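Local coordinates for probable ribosomal RNA small subunit methyltransferase (Thermus thermophilus, PDB 3DMH), which probably methylates the N2 amino group of a guanine in 16S ribosomal RNA, using S-adenosylmethionine as the methyl donor, at residues T304-H309 with Q320-V325; L338-N341 with K345-P348. All blocks are in the same frame, centred on the assembly; numbering follows the deposited sequence.

Contact 1: residues T304-H309 with Q320-V325; sequences TNPPFH and QAFVNV. With GMP (guanosine), chain E; SAM (S-adenosylmethionine), chain D.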
loop_
_atom_site.group_PDB
_atom_site.type_symbol
_atom_site.label_atom_id
_atom_site.label_comp_id
_atom_site.label_asym_id
_atom_site.label_seq_id
_atom_site.Cartn_x
_atom_site.Cartn_y
_atom_site.Cartn_z
ATOM N N THR A 304 -8.412 13.819 -1.896
ATOM C CA THR A 304 -7.252 13.000 -1.588
ATOM C C THR A 304 -6.454 13.540 -0.418
ATOM O O THR A 304 -6.286 14.747 -0.280
ATOM C CB THR A 304 -6.325 12.811 -2.826
ATOM O OG1 THR A 304 -5.303 11.853 -2.512
ATOM C CG2 THR A 304 -5.676 14.150 -3.273
ATOM N N ASN A 305 -6.017 12.600 0.421
ATOM C CA ASN A 305 -4.956 12.809 1.405
ATOM C C ASN A 305 -3.804 11.925 0.886
ATOM O O ASN A 305 -3.763 10.728 1.201
ATOM C CB ASN A 305 -5.467 12.333 2.766
ATOM C CG ASN A 305 -4.438 12.475 3.871
ATOM O OD1 ASN A 305 -3.323 12.929 3.639
ATOM N ND2 ASN A 305 -4.817 12.074 5.095
ATOM N N PRO A 306 -2.925 12.478 0.029
ATOM C CA PRO A 306 -1.974 11.598 -0.655
ATOM C C PRO A 306 -0.896 11.001 0.242
ATOM O O PRO A 306 -0.599 11.537 1.333
ATOM C CB PRO A 306 -1.298 12.503 -1.697
ATOM C CG PRO A 306 -2.012 13.782 -1.686
ATOM C CD PRO A 306 -2.797 13.887 -0.403
ATOM N N PRO A 307 -0.244 9.938 -0.241
ATOM C CA PRO A 307 0.920 9.409 0.480
ATOM C C PRO A 307 2.058 10.423 0.502
ATOM O O PRO A 307 2.120 11.304 -0.355
ATOM C CB PRO A 307 1.327 8.180 -0.339
ATOM C CG PRO A 307 0.766 8.437 -1.704
ATOM C CD PRO A 307 -0.475 9.255 -1.529
ATOM N N PHE A 308 2.949 10.289 1.477
ATOM C CA PHE A 308 4.036 11.244 1.619
ATOM C C PHE A 308 5.250 10.534 2.188
ATOM O O PHE A 308 5.124 9.496 2.838
ATOM C CB PHE A 308 3.609 12.424 2.501
ATOM C CG PHE A 308 3.102 12.020 3.850
ATOM C CD1 PHE A 308 3.955 12.002 4.950
ATOM C CD2 PHE A 308 1.766 11.657 4.026
ATOM C CE1 PHE A 308 3.484 11.623 6.206
ATOM C CE2 PHE A 308 1.290 11.277 5.272
ATOM C CZ PHE A 308 2.146 11.253 6.360
ATOM N N HIS A 309 6.423 11.093 1.927
ATOM C CA HIS A 309 7.646 10.524 2.470
ATOM C C HIS A 309 7.834 11.078 3.868
ATOM O O HIS A 309 7.866 12.298 4.054
ATOM C CB HIS A 309 8.834 10.830 1.562
ATOM C CG HIS A 309 10.138 10.293 2.070
ATOM N ND1 HIS A 309 11.337 10.945 1.882
ATOM C CD2 HIS A 309 10.425 9.173 2.777
ATOM C CE1 HIS A 309 12.309 10.245 2.442
ATOM N NE2 HIS A 309 11.783 9.166 2.992
ATOM N N GLN A 320 2.061 12.960 -7.071
ATOM C CA GLN A 320 2.017 13.788 -8.276
ATOM C C GLN A 320 1.011 13.203 -9.276
ATOM O O GLN A 320 0.224 13.937 -9.868
ATOM C CB GLN A 320 3.415 13.862 -8.887
ATOM C CG GLN A 320 3.564 14.857 -10.009
ATOM C CD GLN A 320 5.034 15.070 -10.371
ATOM O OE1 GLN A 320 5.925 14.883 -9.532
ATOM N NE2 GLN A 320 5.289 15.460 -11.617
ATOM N N ALA A 321 1.018 11.873 -9.445
ATOM C CA ALA A 321 0.039 11.219 -10.300
ATOM C C ALA A 321 -1.400 11.463 -9.850
ATOM O O ALA A 321 -2.306 11.601 -10.684
ATOM C CB ALA A 321 0.325 9.721 -10.388
ATOM N N PHE A 322 -1.624 11.515 -8.536
ATOM C CA PHE A 322 -2.955 11.780 -8.005
ATOM C C PHE A 322 -3.466 13.112 -8.541
ATOM O O PHE A 322 -4.619 13.216 -8.952
ATOM C CB PHE A 322 -2.916 11.841 -6.474
ATOM C CG PHE A 322 -3.009 10.498 -5.784
ATOM C CD1 PHE A 322 -2.856 9.285 -6.468
ATOM C CD2 PHE A 322 -3.239 10.463 -4.405
ATOM C CE1 PHE A 322 -2.967 8.089 -5.768
ATOM C CE2 PHE A 322 -3.339 9.285 -3.714
ATOM C CZ PHE A 322 -3.207 8.083 -4.397
ATOM N N VAL A 323 -2.597 14.129 -8.533
ATOM C CA VAL A 323 -3.002 15.455 -9.015
ATOM C C VAL A 323 -3.306 15.408 -10.508
ATOM O O VAL A 323 -4.323 15.931 -10.930
ATOM C CB VAL A 323 -1.915 16.482 -8.748
ATOM C CG1 VAL A 323 -2.283 17.862 -9.355
ATOM C CG2 VAL A 323 -1.726 16.613 -7.268
ATOM N N ASN A 324 -2.430 14.765 -11.284
ATOM C CA ASN A 324 -2.634 14.696 -12.744
ATOM C C ASN A 324 -3.918 13.939 -13.047
ATOM O O ASN A 324 -4.704 14.339 -13.914
ATOM C CB ASN A 324 -1.455 14.012 -13.450
ATOM C CG ASN A 324 -0.138 14.744 -13.245
ATOM O OD1 ASN A 324 -0.109 15.931 -12.917
ATOM N ND2 ASN A 324 0.967 14.029 -13.437
ATOM N N VAL A 325 -4.135 12.842 -12.316
ATOM C CA VAL A 325 -5.343 12.053 -12.523
ATOM C C VAL A 325 -6.603 12.839 -12.120
ATOM O O VAL A 325 -7.594 12.821 -12.835
ATOM C CB VAL A 325 -5.222 10.673 -11.828
ATOM C CG1 VAL A 325 -6.576 9.965 -11.749
ATOM C CG2 VAL A 325 -4.217 9.815 -12.581
HETATM C "C4'" GMP E . 2.107 14.776 11.731
HETATM O "O4'" GMP E . 1.704 14.908 10.362
HETATM C "C3'" GMP E . 2.976 13.531 11.802
HETATM O "O3'" GMP E . 2.144 12.450 12.243
HETATM C "C2'" GMP E . 3.394 13.295 10.361
HETATM O "O2'" GMP E . 3.622 11.910 10.100
HETATM C "C1'" GMP E . 2.186 13.803 9.593
HETATM N N9 GMP E . 2.453 14.305 8.228
HETATM C C8 GMP E . 3.562 14.899 7.756
HETATM N N7 GMP E . 3.421 15.243 6.450
HETATM C C5 GMP E . 2.174 14.882 6.071
HETATM C C6 GMP E . 1.358 14.944 4.830
HETATM O O6 GMP E . 1.814 15.452 3.785
HETATM N N1 GMP E . 0.113 14.435 4.876
HETATM C C2 GMP E . -0.417 13.877 5.993
HETATM N N2 GMP E . -1.675 13.375 5.992
HETATM N N3 GMP E . 0.274 13.788 7.164
HETATM C C4 GMP E . 1.540 14.268 7.251
HETATM N N SAM D . -7.667 8.416 2.476
HETATM C CA SAM D . -7.143 7.723 3.703
HETATM C C SAM D . -7.235 8.670 4.879
HETATM O O SAM D . -7.467 9.856 4.607
HETATM O OXT SAM D . -7.045 8.244 6.031
HETATM C CB SAM D . -5.680 7.307 3.526
HETATM C CG SAM D . -4.695 8.443 3.241
HETATM S SD SAM D . -2.978 7.835 3.175
HETATM C CE SAM D . -2.041 9.353 3.517
HETATM C "C5'" SAM D . -2.605 7.613 1.411
HETATM C "C4'" SAM D . -3.209 6.337 0.848
HETATM O "O4'" SAM D . -2.736 6.266 -0.495
HETATM C "C3'" SAM D . -2.791 5.047 1.567
HETATM O "O3'" SAM D . -3.918 4.289 1.986
HETATM C "C2'" SAM D . -1.943 4.321 0.518
HETATM O "O2'" SAM D . -1.951 2.909 0.604
HETATM C "C1'" SAM D . -2.579 4.884 -0.750
HETATM N N9 SAM D . -1.737 4.675 -1.912
HETATM C C8 SAM D . -0.347 4.633 -1.992
HETATM N N7 SAM D . 0.017 4.444 -3.284
HETATM C C5 SAM D . -1.140 4.347 -4.029
HETATM C C6 SAM D . -1.397 4.111 -5.385
HETATM N N6 SAM D . -0.401 3.904 -6.257
HETATM N N1 SAM D . -2.710 4.080 -5.794
HETATM C C2 SAM D . -3.750 4.258 -4.909
HETATM N N3 SAM D . -3.526 4.436 -3.549
HETATM C C4 SAM D . -2.235 4.489 -3.151
#
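Phe322 reaches from helix 317-329 to the loop that starts at Thr304. Its CG stands anti to the carbonyl carbon (chi1 -84°), which carries the ring from CB toward Thr304, Pro306 and Pro307. CD2 is the first ring atom to meet the loop. It lies 3.1 Å from Thr304 OG1 and also touches CB of Pro306. The Thr304 hydroxyl is hydrogen-bonded to the backbone oxygen of Leu240, so its polar need is met away from the ring. Further out, Phe322 CE2 packs 3.6 Å from Pro307 CD. At the far edge, CE1 borders C2 and N1 of the S-adenosylmethionine adenine. The tip, Phe322 CZ, is 3.8 Å from the adenine N3, which lies at the ring edge near its plane.

The loop holds an Asn-Pro-Pro-Phe sequence, the motif seen in N6-adenine and related amino methyltransferases, and here it serves both bound ligands. Asn305 OD1 accepts a hydrogen bond of 2.9 Å from N2 of guanosine, nearly straight at 163°. Asn305 ND2 bonds to Asp213 and Ser216, and only weakly to the cofactor carboxylate, so the amide is fixed in its rotation. The Asn305 backbone O lies 3.2 Å from the cofactor methyl CE, and Pro306 O is close to it too. The cofactor CE is 4.7 Å from guanosine N2, a placement consistent with methylation of this amino group. The Phe308 ring lies flat against one face of the guanine, with base atom C5 3.4 Å above its centre.

Thr304 ends strand 299-304 and is paired through its backbone with strand 334-340. Helix 317-329 packs across one face of this sheet, with Val323 on Leu338, and its Ala321 touches Tyr8 of helix 5-9.

Contact 2: residues L338-N341 with K345-P348; sequences LVSN and KYEP. With GMP (guanosine), chain E.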
loop_
_atom_site.group_PDB
_atom_site.type_symbol
_atom_site.label_atom_id
_atom_site.label_comp_id
_atom_site.label_asym_id
_atom_site.label_seq_id
_atom_site.Cartn_x
_atom_site.Cartn_y
_atom_site.Cartn_z
ATOM N N LEU A 338 -7.358 18.576 -1.837
ATOM C CA LEU A 338 -6.150 17.834 -1.465
ATOM C C LEU A 338 -5.623 18.349 -0.135
ATOM O O LEU A 338 -5.604 19.557 0.093
ATOM C CB LEU A 338 -5.089 18.017 -2.554
ATOM C CG LEU A 338 -3.698 17.418 -2.320
ATOM C CD1 LEU A 338 -3.018 17.014 -3.630
ATOM C CD2 LEU A 338 -2.839 18.430 -1.565
ATOM N N VAL A 339 -5.189 17.452 0.745
ATOM C CA VAL A 339 -4.637 17.897 2.029
ATOM C C VAL A 339 -3.213 17.378 2.182
ATOM O O VAL A 339 -2.926 16.225 1.829
ATOM C CB VAL A 339 -5.556 17.504 3.219
ATOM C CG1 VAL A 339 -5.681 15.985 3.367
ATOM C CG2 VAL A 339 -5.071 18.136 4.533
ATOM N N SER A 340 -2.318 18.236 2.693
ATOM C CA SER A 340 -0.936 17.831 2.884
ATOM C C SER A 340 -0.228 18.626 3.975
ATOM O O SER A 340 -0.772 19.576 4.523
ATOM C CB SER A 340 -0.148 17.973 1.584
ATOM O OG SER A 340 0.227 19.304 1.342
ATOM N N ASN A 341 0.997 18.216 4.275
ATOM C CA ASN A 341 1.886 19.011 5.115
ATOM C C ASN A 341 2.009 20.413 4.498
ATOM O O ASN A 341 2.063 20.542 3.279
ATOM C CB ASN A 341 3.256 18.336 5.196
ATOM C CG ASN A 341 4.255 19.142 5.984
ATOM O OD1 ASN A 341 4.898 20.061 5.454
ATOM N ND2 ASN A 341 4.392 18.821 7.275
ATOM N N LYS A 345 5.231 21.128 -1.948
ATOM C CA LYS A 345 5.050 22.083 -3.030
ATOM C C LYS A 345 3.955 21.691 -4.032
ATOM O O LYS A 345 4.201 21.574 -5.229
ATOM C CB LYS A 345 6.399 22.348 -3.710
ATOM C CG LYS A 345 7.453 22.850 -2.741
ATOM C CD LYS A 345 8.813 22.978 -3.402
ATOM C CE LYS A 345 9.880 23.301 -2.374
ATOM N NZ LYS A 345 11.248 23.313 -2.979
ATOM N N TYR A 346 2.734 21.515 -3.537
ATOM C CA TYR A 346 1.602 21.142 -4.410
ATOM C C TYR A 346 1.079 22.300 -5.246
ATOM O O TYR A 346 0.514 22.091 -6.313
ATOM C CB TYR A 346 0.456 20.557 -3.590
ATOM C CG TYR A 346 0.689 19.131 -3.176
ATOM C CD1 TYR A 346 0.486 18.087 -4.071
ATOM C CD2 TYR A 346 1.100 18.824 -1.884
ATOM C CE1 TYR A 346 0.708 16.772 -3.681
ATOM C CE2 TYR A 346 1.332 17.511 -1.487
ATOM C CZ TYR A 346 1.125 16.494 -2.389
ATOM O OH TYR A 346 1.346 15.191 -1.973
ATOM N N GLU A 347 1.272 23.518 -4.753
ATOM C CA GLU A 347 0.741 24.712 -5.403
ATOM C C GLU A 347 1.095 24.786 -6.888
ATOM O O GLU A 347 0.189 24.920 -7.711
ATOM C CB GLU A 347 1.192 25.975 -4.667
ATOM C CG GLU A 347 0.543 26.147 -3.307
ATOM C CD GLU A 347 1.256 25.411 -2.187
ATOM O OE1 GLU A 347 2.267 24.717 -2.437
ATOM O OE2 GLU A 347 0.798 25.548 -1.038
ATOM N N PRO A 348 2.401 24.698 -7.233
ATOM C CA PRO A 348 2.722 24.748 -8.668
ATOM C C PRO A 348 2.084 23.635 -9.497
ATOM O O PRO A 348 1.736 23.872 -10.660
ATOM C CB PRO A 348 4.255 24.646 -8.707
ATOM C CG PRO A 348 4.666 24.172 -7.362
ATOM C CD PRO A 348 3.619 24.635 -6.404
HETATM C "C4'" GMP E . 2.107 14.776 11.731
HETATM O "O4'" GMP E . 1.704 14.908 10.362
HETATM C "C3'" GMP E . 2.976 13.531 11.802
HETATM O "O3'" GMP E . 2.144 12.450 12.243
HETATM C "C2'" GMP E . 3.394 13.295 10.361
HETATM O "O2'" GMP E . 3.622 11.910 10.100
HETATM C "C1'" GMP E . 2.186 13.803 9.593
HETATM N N9 GMP E . 2.453 14.305 8.228
HETATM C C8 GMP E . 3.562 14.899 7.756
HETATM N N7 GMP E . 3.421 15.243 6.450
HETATM C C5 GMP E . 2.174 14.882 6.071
HETATM C C6 GMP E . 1.358 14.944 4.830
HETATM O O6 GMP E . 1.814 15.452 3.785
HETATM N N1 GMP E . 0.113 14.435 4.876
HETATM C C2 GMP E . -0.417 13.877 5.993
HETATM N N2 GMP E . -1.675 13.375 5.992
HETATM N N3 GMP E . 0.274 13.788 7.164
HETATM C C4 GMP E . 1.540 14.268 7.251
#
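Ser340 OG donates a hydrogen bond of 2.9 Å to the backbone O of the next residue, Asn341, while it lies against the Tyr346 ring. The donor sits 38° above the carbonyl plane of Asn341. Both side-chain atoms of Ser340 meet the ring: CB is 3.4 Å from Tyr346 CE2, and OG lies near Tyr346 CD2. The hydroxyl is placed between the backbone N and the carbonyl carbon (chi1 79°), where it can reach Asn341 O and still touch the ring.

Leu338, two residues back along the strand, also points to Tyr346, and the two side chains cross at about a right angle. Its CD2 methyl makes a CH-pi contact over one ring face, 4.0 Å from the centroid of Tyr346. The other methyl, Leu338 CD1, touches Tyr346 CD1 at 3.7 Å. Strand 334-340 belongs to the second of two seven-stranded sheets in the chain, with the 3-2-1-4-5-7-6 order of Rossmann-like methyltransferases. Helix 346-354 follows this fifth strand and packs on one side of the sheet. An alanine in place of Tyr346 takes away the ring that Leu338 CD2, Ser340 CB and Pro306 rest on, and would probably leave a gap between strand 334-340 and helix 346-354.

The strand end also holds the substrate. Asn341 N donates a hydrogen bond of 2.9 Å to O6 of guanosine, with an angle of 162° at the hydrogen. Asn341 CB comes to 3.3 Å from guanosine N7. Asn341 OD1 accepts a hydrogen bond from the backbone N of Phe343, two residues on, as in an Asx turn. On the helix, Glu347 makes a salt bridge with Lys366 of the neighbouring strand 366-371.

The chain leaves strand 299-304, passes through the guanosine and cofactor loop, and enters helix 317-329. Contact 1 closes this excursion. The chain then returns along strand 334-340 and passes through a short connection into helix 346-354, where contact 2 closes a much shorter loop. The two are in series and neither crosses the other. They lie side by side, because strands 299-304 and 334-340 are parallel neighbours: Thr304 O and Val339 N are 3.1 Å apart, a probable hydrogen bond. Pro306 CG packs 3.7 Å from Tyr346 OH, joining the first loop to the second helix. Both contacts lead to the same guanosine, one from each strand end.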